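Local atomic coordinates of 3',5'-nucleoside bisphosphate phosphatase (Chromobacterium violaceum, PDB entry 2YB1), a protein that uses manganese ions to hydrolyse nucleoside 3',5'-bisphosphates to nucleoside 5'-phosphates and orthophosphate. Residues A2-L6 and R29-L33. Numbering follows the deposited sequence.
Sequences ANIDL and RAPAL
I4 and L33 form a parallel beta bridge between the first two strands, 4-5 and 33-36, of the distorted TIM-type barrel of the PHP family, joined through helix 19-27 in a beta-alpha-beta crossover. Two backbone hydrogen bonds flank it: A32 N donates to N3 O (2.7 Å), and D5 N meets L33 O almost straight, with 168° at the hydrogen. L33 N, between the two bonds, is buried and finds no acceptor. On the face shared by I4 and L33, CD1 of I4 rests 3.6 Å from CB of L33. With CG1 of I4 beside its backbone N (chi1 -53°), the same methyl also touches CB of A32 at 4.1 Å. L33 extends its side chain with CG anti to the backbone N (chi1 -179°), and its CD2 meets CD2 of L6 at 3.9 Å; W273 of helix 272-275 touches all three of these large apolar residues. D5 turns its carboxylate away from A30-L33: OD2 accepts from S247 OG and G260 N, OD1 from N of H7, a manganese ligand. At the solvent-facing end, the N3 amide lies over A32 CB, and a water accepts from N3 ND2 at 3.1 Å while donating to A30 O at 2.7 Å.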
loop_
_atom_site.group_PDB
_atom_site.type_symbol
_atom_site.label_atom_id
_atom_site.label_comp_id
_atom_site.label_asym_id
_atom_site.label_seq_id
_atom_site.Cartn_x
_atom_site.Cartn_y
_atom_site.Cartn_z
ATOM N N ALA A 2 12.679 4.950 14.019
ATOM C CA ALA A 2 11.426 4.725 14.723
ATOM C C ALA A 2 11.021 3.261 14.620
ATOM O O ALA A 2 11.254 2.614 13.600
ATOM C CB ALA A 2 10.326 5.612 14.160
ATOM N N ASN A 3 10.421 2.756 15.694
ATOM C CA ASN A 3 9.989 1.357 15.816
ATOM C C ASN A 3 8.538 1.125 15.400
ATOM O O ASN A 3 7.849 0.277 15.969
ATOM C CB ASN A 3 10.365 0.695 17.153
ATOM C CG ASN A 3 9.821 1.430 18.349
ATOM O OD1 ASN A 3 9.201 2.477 18.216
ATOM N ND2 ASN A 3 10.044 0.876 19.535
ATOM N N ILE A 4 8.038 2.029 14.567
ATOM C CA ILE A 4 6.673 2.002 14.060
ATOM C C ILE A 4 6.680 1.698 12.553
ATOM O O ILE A 4 7.519 2.211 11.815
ATOM C CB ILE A 4 6.018 3.387 14.253
ATOM C CG1 ILE A 4 6.143 3.851 15.705
ATOM C CG2 ILE A 4 4.556 3.378 13.812
ATOM C CD1 ILE A 4 5.183 3.183 16.628
ATOM N N ASP A 5 5.802 0.817 12.087
ATOM C CA ASP A 5 5.687 0.637 10.646
ATOM C C ASP A 5 4.218 0.475 10.256
ATOM O O ASP A 5 3.601 -0.556 10.553
ATOM C CB ASP A 5 6.512 -0.585 10.225
ATOM C CG ASP A 5 6.621 -0.730 8.720
ATOM O OD1 ASP A 5 5.957 0.047 7.990
ATOM O OD2 ASP A 5 7.374 -1.625 8.267
ATOM N N LEU A 6 3.684 1.483 9.572
ATOM C CA LEU A 6 2.281 1.534 9.152
ATOM C C LEU A 6 1.996 1.224 7.680
ATOM O O LEU A 6 0.945 1.635 7.169
ATOM C CB LEU A 6 1.589 2.830 9.614
ATOM C CG LEU A 6 1.824 3.132 11.099
ATOM C CD1 LEU A 6 1.110 4.405 11.535
ATOM C CD2 LEU A 6 1.431 1.935 11.988
ATOM N N ARG A 29 12.528 -6.657 15.038
ATOM C CA ARG A 29 12.941 -5.264 15.290
ATOM C C ARG A 29 12.299 -4.648 16.539
ATOM O O ARG A 29 12.447 -3.445 16.789
ATOM C CB ARG A 29 12.629 -4.375 14.079
ATOM C CG ARG A 29 12.997 -4.971 12.729
ATOM C CD ARG A 29 14.492 -4.933 12.456
ATOM N NE ARG A 29 14.902 -3.678 11.829
ATOM C CZ ARG A 29 15.684 -2.770 12.409
ATOM N NH1 ARG A 29 16.156 -2.974 13.631
ATOM N NH2 ARG A 29 15.996 -1.654 11.762
ATOM N N ALA A 30 11.555 -5.450 17.296
ATOM C CA ALA A 30 10.866 -4.963 18.499
ATOM C C ALA A 30 10.035 -3.707 18.216
ATOM O O ALA A 30 10.221 -2.664 18.862
ATOM C CB ALA A 30 11.865 -4.705 19.648
ATOM N N PRO A 31 9.107 -3.806 17.249
ATOM C CA PRO A 31 8.268 -2.658 16.880
ATOM C C PRO A 31 7.245 -2.327 17.964
ATOM O O PRO A 31 6.806 -3.237 18.673
ATOM C CB PRO A 31 7.565 -3.133 15.603
ATOM C CG PRO A 31 7.469 -4.646 15.790
ATOM C CD PRO A 31 8.738 -5.040 16.522
ATOM N N ALA A 32 6.911 -1.046 18.135
ATOM C CA ALA A 32 5.857 -0.656 19.078
ATOM C C ALA A 32 4.462 -0.646 18.447
ATOM O O ALA A 32 3.456 -0.643 19.151
ATOM C CB ALA A 32 6.163 0.722 19.692
ATOM N N LEU A 33 4.402 -0.569 17.122
ATOM C CA LEU A 33 3.123 -0.590 16.416
ATOM C C LEU A 33 3.311 -1.036 14.970
ATOM O O LEU A 33 4.247 -0.578 14.307
ATOM C CB LEU A 33 2.504 0.814 16.455
ATOM C CG LEU A 33 1.146 1.033 15.799
ATOM C CD1 LEU A 33 0.062 0.263 16.547
ATOM C CD2 LEU A 33 0.812 2.534 15.765
HETATM O O HOH W 1 12.383 -1.015 18.925
#